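Local coordinates for MAGE domain-containing protein (Xenopus laevis, PDB 7DG2), which is the Nse3 (MAGE) subunit of the Smc5/6 complex, pairing with the RING protein Nse1 in a dimer that shapes the kleisin-family subunit Nse4, at the interface of chains B and A and the interface of chains A and C. Coordinates in Å, arbitrary orientation; residue numbers count along the deposited sequence, not the author numbering. Chains: chain A, MAGE domain-containing protein; chain B, Non-structural maintenance of chromosomes element 1 homolog; chain C, Non-structural maintenance of chromosomes element 4.

Contact 1: the interface of chains B and A. Residues chain B 13-14, 17-18; chain A 88-91.
B:Ser17 and B:His18, at the end of an Nse1 helix, grip the backbone of a loop of the MAGE protein. The amide of A:Arg91 donates to the hydroxyl OG of B:Ser17, N to OG 2.9 Å and 159° at the hydrogen. That hydroxyl donates in turn to the carbonyl O of B:Ala14 one turn back, 2.8 Å from OG, so OG is both acceptor and donor and its rotation is fixed; it sits between the backbone N and the carbonyl carbon (chi1 77°), directed at both partners. The imidazole of B:His18 turns its edge to the carbonyl of A:Gly89, which lies in the ring plane, but the bond from NE2 to O is weak, bent to 126° at the hydrogen. One face of the same ring takes CB of A:Arg91, 3.7 Å from the centroid and displaced toward the rim. Beyond CB the arginine runs extended alongside the helix end, its CD near the carbonyl O of B:Ser17. Beside this grip, the sulfur SD of A:Met90 rests 3.6 Å from the carbonyl O of B:Gln13, and CB of B:Ala14 packs on A:Gly89. Behind the first shell, OD1 of the A:Asp88 carboxylate accepts the amide N of A:Met90 at 3.1 Å on its anti side, bracing the turn at A:Gly89, whose phi is positive. The loop lies between strand 75-80 and helix 94-111 of chain A, against the C-terminal end of Nse1 helix 6-18.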
loop_
_atom_site.group_PDB
_atom_site.type_symbol
_atom_site.label_atom_id
_atom_site.label_comp_id
_atom_site.label_asym_id
_atom_site.label_seq_id
_atom_site.Cartn_x
_atom_site.Cartn_y
_atom_site.Cartn_z
ATOM N N GLN B 13 5.190 4.118 8.943
ATOM C CA GLN B 13 5.394 3.840 7.521
ATOM C C GLN B 13 5.386 2.343 7.240
ATOM O O GLN B 13 4.753 1.883 6.282
ATOM C CB GLN B 13 6.701 4.459 7.039
ATOM C CG GLN B 13 6.665 5.985 7.016
ATOM C CD GLN B 13 7.849 6.561 6.281
ATOM O OE1 GLN B 13 8.597 5.827 5.623
ATOM N NE2 GLN B 13 8.020 7.881 6.370
ATOM N N ALA B 14 6.094 1.563 8.059
ATOM C CA ALA B 14 6.133 0.116 7.854
ATOM C C ALA B 14 4.742 -0.498 7.994
ATOM O O ALA B 14 4.317 -1.310 7.161
ATOM C CB ALA B 14 7.112 -0.529 8.846
ATOM N N SER B 17 2.541 0.177 5.070
ATOM C CA SER B 17 2.858 -0.613 3.888
ATOM C C SER B 17 2.341 -2.034 4.013
ATOM O O SER B 17 1.984 -2.647 3.001
ATOM C CB SER B 17 4.366 -0.624 3.620
ATOM O OG SER B 17 5.051 -1.490 4.498
ATOM N N HIS B 18 2.267 -2.555 5.237
ATOM C CA HIS B 18 1.778 -3.912 5.460
ATOM C C HIS B 18 0.284 -3.983 5.737
ATOM O O HIS B 18 -0.323 -5.049 5.529
ATOM C CB HIS B 18 2.526 -4.541 6.636
ATOM C CG HIS B 18 3.922 -4.949 6.301
ATOM N ND1 HIS B 18 4.203 -6.083 5.573
ATOM C CD2 HIS B 18 5.115 -4.373 6.585
ATOM C CE1 HIS B 18 5.513 -6.195 5.429
ATOM N NE2 HIS B 18 6.089 -5.175 6.042
ATOM N N ASP A 88 14.128 -1.681 6.516
ATOM C CA ASP A 88 13.377 -0.613 7.174
ATOM C C ASP A 88 11.943 -1.011 7.515
ATOM O O ASP A 88 11.217 -0.186 8.084
ATOM C CB ASP A 88 13.398 0.670 6.322
ATOM C CG ASP A 88 12.854 0.468 4.913
ATOM O OD1 ASP A 88 12.099 -0.499 4.671
ATOM O OD2 ASP A 88 13.184 1.300 4.035
ATOM N N GLY A 89 11.529 -2.246 7.219
ATOM C CA GLY A 89 10.217 -2.732 7.595
ATOM C C GLY A 89 9.156 -2.642 6.516
ATOM O O GLY A 89 8.041 -3.124 6.731
ATOM N N MET A 90 9.464 -2.050 5.368
ATOM C CA MET A 90 8.458 -1.832 4.333
ATOM C C MET A 90 8.151 -3.104 3.556
ATOM O O MET A 90 9.040 -3.909 3.277
ATOM C CB MET A 90 8.952 -0.748 3.390
ATOM C CG MET A 90 9.180 0.517 4.128
ATOM S SD MET A 90 7.634 1.402 4.158
ATOM C CE MET A 90 8.134 2.722 3.151
ATOM N N ARG A 91 6.880 -3.272 3.183
ATOM C CA ARG A 91 6.472 -4.461 2.442
ATOM C C ARG A 91 7.058 -4.478 1.039
ATOM O O ARG A 91 7.118 -3.450 0.360
ATOM C CB ARG A 91 4.946 -4.543 2.336
ATOM C CG ARG A 91 4.479 -5.870 1.759
ATOM C CD ARG A 91 2.969 -5.931 1.528
ATOM N NE ARG A 91 2.555 -7.316 1.299
ATOM C CZ ARG A 91 1.313 -7.695 1.015
ATOM N NH1 ARG A 91 0.347 -6.788 0.922
ATOM N NH2 ARG A 91 1.037 -8.983 0.826
#

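Contact 2: the interface of chains B and A. Residues chain B 4, 12, 53, 56-57, 60; chain A 57, 60-62.
A:Val61 and A:Phe62, the last residues of helix 47-62 in the MAGE homology domain, fit against Nse1 in an apolar contact of a MAGE-RING ligase type of pair, made here by N-terminal Nse1 residues and not by its RING; no nitrogen or oxygen comes within bonding reach across the boundary. Among the aliphatic contacts, A:Val61 splits its two methyls between neighbours: CG1, anti to the backbone N (chi1 179°), approaches CD2 of B:Leu57 at 3.9 Å and CD2 of B:Leu12, while CG2 meets CB of B:His56 at 3.7 Å. Next to B:His56, CD1 of B:Ile4 reaches CA of A:Val61, 3.8 Å away, and its CG2 lies by the carbonyl O of A:Gln60. The same CG2 also lies over the rim of one face of the B:His56 imidazole within Nse1, linking the N-terminal segment to helix 46-57. Leucines of Nse1 meet the aromatic ring. CD2 of B:Leu12 lies over one face of A:Phe62, toward the CD2-CE2 rim, 3.6 Å from CD2. From the same side CD2 of B:Leu57 comes in beyond CZ, 3.8 Å away. B:Leu60 comes tip to tip, its CD1 in the ring plane at the edge and 3.6 Å from CE1. CG2 of A:Thr57, one turn back from A:Val61, borders B:Leu60 more loosely.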
loop_
_atom_site.group_PDB
_atom_site.type_symbol
_atom_site.label_atom_id
_atom_site.label_comp_id
_atom_site.label_asym_id
_atom_site.label_seq_id
_atom_site.Cartn_x
_atom_site.Cartn_y
_atom_site.Cartn_z
ATOM N N ILE B 4 6.365 12.783 19.426
ATOM C CA ILE B 4 6.457 11.895 18.279
ATOM C C ILE B 4 7.757 12.195 17.538
ATOM O O ILE B 4 8.122 13.360 17.326
ATOM C CB ILE B 4 5.197 12.053 17.407
ATOM C CG1 ILE B 4 5.083 10.937 16.385
ATOM C CG2 ILE B 4 5.143 13.428 16.716
ATOM C CD1 ILE B 4 3.714 10.914 15.702
ATOM N N LEU B 12 5.212 3.723 11.726
ATOM C CA LEU B 12 3.945 3.969 11.047
ATOM C C LEU B 12 4.070 3.708 9.549
ATOM O O LEU B 12 3.172 3.106 8.938
ATOM C CB LEU B 12 3.482 5.403 11.331
ATOM C CG LEU B 12 2.209 5.867 10.624
ATOM C CD1 LEU B 12 1.042 4.905 10.924
ATOM C CD2 LEU B 12 1.874 7.314 11.038
ATOM N N LEU B 53 1.504 7.411 18.674
ATOM C CA LEU B 53 0.993 7.450 17.307
ATOM C C LEU B 53 -0.519 7.641 17.297
ATOM O O LEU B 53 -1.047 8.496 16.576
ATOM C CB LEU B 53 1.397 6.169 16.578
ATOM C CG LEU B 53 2.850 6.170 16.095
ATOM C CD1 LEU B 53 3.331 4.769 15.754
ATOM C CD2 LEU B 53 2.994 7.103 14.886
ATOM N N HIS B 56 -1.843 11.195 17.821
ATOM C CA HIS B 56 -1.704 12.054 16.647
ATOM C C HIS B 56 -2.559 11.575 15.472
ATOM O O HIS B 56 -2.949 12.392 14.627
ATOM C CB HIS B 56 -0.230 12.131 16.232
ATOM C CG HIS B 56 0.635 12.882 17.203
ATOM N ND1 HIS B 56 1.040 14.184 16.986
ATOM C CD2 HIS B 56 1.185 12.511 18.385
ATOM C CE1 HIS B 56 1.801 14.582 17.993
ATOM N NE2 HIS B 56 1.903 13.587 18.857
ATOM N N LEU B 57 -2.850 10.271 15.390
ATOM C CA LEU B 57 -3.663 9.768 14.282
ATOM C C LEU B 57 -5.155 10.000 14.501
ATOM O O LEU B 57 -5.912 10.031 13.519
ATOM C CB LEU B 57 -3.406 8.273 14.048
ATOM C CG LEU B 57 -2.021 7.872 13.518
ATOM C CD1 LEU B 57 -1.841 6.367 13.640
ATOM C CD2 LEU B 57 -1.806 8.351 12.064
ATOM N N LEU B 60 -7.203 12.322 12.356
ATOM C CA LEU B 60 -7.201 11.910 10.963
ATOM C C LEU B 60 -8.121 10.722 10.719
ATOM O O LEU B 60 -8.142 10.190 9.604
ATOM C CB LEU B 60 -5.773 11.570 10.513
ATOM C CG LEU B 60 -4.700 12.613 10.845
ATOM C CD1 LEU B 60 -3.327 12.187 10.320
ATOM C CD2 LEU B 60 -5.093 13.972 10.272
ATOM N N THR A 57 1.453 18.434 9.761
ATOM C CA THR A 57 0.980 17.144 10.266
ATOM C C THR A 57 1.640 15.987 9.521
ATOM O O THR A 57 2.061 14.999 10.136
ATOM C CB THR A 57 -0.547 17.043 10.141
ATOM O OG1 THR A 57 -1.166 17.996 11.005
ATOM C CG2 THR A 57 -1.026 15.638 10.528
ATOM N N GLN A 60 5.276 15.700 10.737
ATOM C CA GLN A 60 5.476 15.310 12.130
ATOM C C GLN A 60 4.978 13.903 12.410
ATOM O O GLN A 60 5.605 13.159 13.178
ATOM C CB GLN A 60 4.778 16.308 13.051
ATOM C CG GLN A 60 5.423 17.681 13.015
ATOM C CD GLN A 60 4.841 18.645 14.039
ATOM O OE1 GLN A 60 3.790 18.388 14.625
ATOM N NE2 GLN A 60 5.528 19.765 14.253
ATOM N N VAL A 61 3.848 13.526 11.823
ATOM C CA VAL A 61 3.252 12.227 12.147
ATOM C C VAL A 61 3.783 11.126 11.242
ATOM O O VAL A 61 4.064 10.017 11.707
ATOM C CB VAL A 61 1.719 12.322 12.082
ATOM C CG1 VAL A 61 1.090 10.975 12.402
ATOM C CG2 VAL A 61 1.217 13.409 13.041
ATOM N N PHE A 62 3.940 11.408 9.943
ATOM C CA PHE A 62 4.279 10.375 8.977
ATOM C C PHE A 62 5.717 10.420 8.492
ATOM O O PHE A 62 6.168 9.455 7.865
ATOM C CB PHE A 62 3.360 10.484 7.748
ATOM C CG PHE A 62 1.907 10.218 8.053
ATOM C CD1 PHE A 62 1.084 11.235 8.519
ATOM C CD2 PHE A 62 1.362 8.945 7.866
ATOM C CE1 PHE A 62 -0.249 10.990 8.811
ATOM C CE2 PHE A 62 0.023 8.694 8.161
ATOM C CZ PHE A 62 -0.780 9.725 8.629
#

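Contact 3: the interface of chains A and C. Residues chain A 99, 102-103, 106, 155, 180-181; chain C 58-59, 62, 64.
C:Phe62 of Nse4 is clamped between A:Leu99 and A:Thr181 of the MAGE protein. CD1 of A:Leu99 sits over the centre of one ring face, 3.8 Å from the centroid, and CB of A:Thr181 over the centre of the other. The tip of the ring is also enclosed: CZ meets CD1 of A:Leu106 end to end at 3.6 Å, and the methyl CE of A:Met103, on a chain bent at chi2 and chi3, touches CE1. The other methyl of A:Leu99, CD2, lies against the C:Glu59 carboxylate, 3.4 Å from CD, while CD1 also lies over the rim of one face of the C:Arg64 guanidinium. C:Arg64, likewise bent at chi2 and chi3 (-141° and -64°), brings that group round to the phenol of A:Tyr155. Its NH1 donates to OH at 3.3 Å, a long but fairly straight bond close to the guanidinium plane, which is 53° from that of the tyrosine ring. OH in turn donates to OE1 of A:Glu180 at 2.6 Å, on the syn side of the carboxylate, which would polarise the phenol toward accepting from the arginine. Within Nse4, NH2 of C:Arg64 forms a salt bridge with OE2 of C:Glu59, 3.2 Å away and above the carboxylate plane, holding the guanidinium from its other end. By seating an aromatic and an arginine just beyond Nse4 helix 50-59, the pocket probably helps fix the course of the Nse4 chain, in keeping with Nse1-Nse3 shaping Nse4.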
loop_
_atom_site.group_PDB
_atom_site.type_symbol
_atom_site.label_atom_id
_atom_site.label_comp_id
_atom_site.label_asym_id
_atom_site.label_seq_id
_atom_site.Cartn_x
_atom_site.Cartn_y
_atom_site.Cartn_z
ATOM N N LEU A 99 9.495 -0.446 -9.505
ATOM C CA LEU A 99 10.581 0.503 -9.300
ATOM C C LEU A 99 11.894 -0.033 -9.852
ATOM O O LEU A 99 12.726 0.746 -10.329
ATOM C CB LEU A 99 10.733 0.840 -7.810
ATOM C CG LEU A 99 11.608 2.062 -7.554
ATOM C CD1 LEU A 99 10.858 3.327 -7.970
ATOM C CD2 LEU A 99 12.015 2.136 -6.113
ATOM N N LEU A 102 11.618 0.865 -13.489
ATOM C CA LEU A 102 11.788 2.300 -13.680
ATOM C C LEU A 102 13.239 2.710 -13.503
ATOM O O LEU A 102 13.759 3.535 -14.267
ATOM C CB LEU A 102 10.892 3.074 -12.712
ATOM C CG LEU A 102 11.150 4.586 -12.686
ATOM C CD1 LEU A 102 10.753 5.220 -14.013
ATOM C CD2 LEU A 102 10.366 5.194 -11.541
ATOM N N MET A 103 13.921 2.141 -12.505
ATOM C CA MET A 103 15.300 2.546 -12.257
ATOM C C MET A 103 16.202 2.195 -13.437
ATOM O O MET A 103 17.127 2.945 -13.774
ATOM C CB MET A 103 15.814 1.885 -10.980
ATOM C CG MET A 103 17.300 2.110 -10.723
ATOM S SD MET A 103 17.712 3.838 -10.414
ATOM C CE MET A 103 17.865 3.831 -8.615
ATOM N N LEU A 106 15.431 4.916 -16.000
ATOM C CA LEU A 106 16.065 6.172 -15.600
ATOM C C LEU A 106 17.573 6.108 -15.796
ATOM O O LEU A 106 18.209 7.114 -16.134
ATOM C CB LEU A 106 15.752 6.490 -14.132
ATOM C CG LEU A 106 14.293 6.820 -13.777
ATOM C CD1 LEU A 106 14.146 6.953 -12.262
ATOM C CD2 LEU A 106 13.850 8.107 -14.448
ATOM N N TYR A 155 7.075 10.194 -13.380
ATOM C CA TYR A 155 8.417 9.626 -13.313
ATOM C C TYR A 155 9.163 9.818 -14.622
ATOM O O TYR A 155 10.383 9.984 -14.620
ATOM C CB TYR A 155 8.367 8.137 -12.984
ATOM C CG TYR A 155 8.172 7.815 -11.523
ATOM C CD1 TYR A 155 9.095 8.233 -10.574
ATOM C CD2 TYR A 155 7.092 7.041 -11.105
ATOM C CE1 TYR A 155 8.937 7.906 -9.230
ATOM C CE2 TYR A 155 6.916 6.723 -9.777
ATOM C CZ TYR A 155 7.841 7.145 -8.849
ATOM O OH TYR A 155 7.644 6.825 -7.525
ATOM N N GLU A 180 12.202 12.425 -6.185
ATOM C CA GLU A 180 12.328 11.210 -5.396
ATOM C C GLU A 180 13.719 10.598 -5.463
ATOM O O GLU A 180 14.116 9.899 -4.522
ATOM C CB GLU A 180 11.288 10.175 -5.834
ATOM C CG GLU A 180 9.856 10.554 -5.418
ATOM C CD GLU A 180 8.848 9.444 -5.645
ATOM O OE1 GLU A 180 9.230 8.348 -6.123
ATOM O OE2 GLU A 180 7.665 9.664 -5.321
ATOM N N THR A 181 14.478 10.848 -6.525
ATOM C CA THR A 181 15.860 10.364 -6.592
ATOM C C THR A 181 16.721 11.511 -7.123
ATOM O O THR A 181 16.338 12.684 -7.075
ATOM C CB THR A 181 15.937 9.046 -7.400
ATOM O OG1 THR A 181 17.226 8.437 -7.228
ATOM C CG2 THR A 181 15.669 9.258 -8.896
ATOM N N ALA C 58 16.677 -0.939 -5.754
ATOM C CA ALA C 58 16.375 0.392 -6.279
ATOM C C ALA C 58 15.676 1.296 -5.261
ATOM O O ALA C 58 15.887 2.511 -5.279
ATOM C CB ALA C 58 15.523 0.243 -7.542
ATOM N N GLU C 59 14.851 0.736 -4.360
ATOM C CA GLU C 59 14.125 1.569 -3.390
ATOM C C GLU C 59 15.056 2.357 -2.492
ATOM O O GLU C 59 14.691 3.432 -1.997
ATOM C CB GLU C 59 13.214 0.706 -2.503
ATOM C CG GLU C 59 11.921 0.250 -3.153
ATOM C CD GLU C 59 10.781 1.265 -3.052
ATOM O OE1 GLU C 59 11.029 2.471 -2.789
ATOM O OE2 GLU C 59 9.620 0.844 -3.251
ATOM N N PHE C 62 15.565 5.890 -3.769
ATOM C CA PHE C 62 14.417 6.770 -3.907
ATOM C C PHE C 62 13.954 7.238 -2.533
ATOM O O PHE C 62 14.288 6.644 -1.505
ATOM C CB PHE C 62 13.262 6.066 -4.622
ATOM C CG PHE C 62 13.418 5.999 -6.118
ATOM C CD1 PHE C 62 14.381 5.193 -6.694
ATOM C CD2 PHE C 62 12.586 6.733 -6.946
ATOM C CE1 PHE C 62 14.524 5.126 -8.072
ATOM C CE2 PHE C 62 12.723 6.665 -8.322
ATOM C CZ PHE C 62 13.685 5.858 -8.883
ATOM N N ARG C 64 10.583 7.385 -1.773
ATOM C CA ARG C 64 9.158 7.110 -1.941
ATOM C C ARG C 64 8.463 6.937 -0.596
ATOM O O ARG C 64 9.033 6.381 0.347
ATOM C CB ARG C 64 8.962 5.856 -2.781
ATOM C CG ARG C 64 9.594 5.971 -4.139
ATOM C CD ARG C 64 8.721 5.337 -5.169
ATOM N NE ARG C 64 8.552 3.905 -4.987
ATOM C CZ ARG C 64 7.693 3.186 -5.704
ATOM N NH1 ARG C 64 6.926 3.786 -6.617
ATOM N NH2 ARG C 64 7.589 1.881 -5.506
#

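Contact 1 and contact 2 lie on the same Nse1-MAGE boundary, their C-alpha centres about 16 Å apart, and share Nse1 helix 6-18: its C-terminal end serves contact 1 and B:Leu12 serves contact 2. Contact 3, about 17 Å from contact 1 and 25 Å from contact 2, faces Nse4 instead. The chain A loop of contact 1 leads within a few residues into helix 94-111, which carries A:Leu99, A:Met103 and A:Leu106 of contact 3. The MAGE protein thus holds both partners through separate surfaces, and this short connection may help relate Nse1 docking to the path of Nse4.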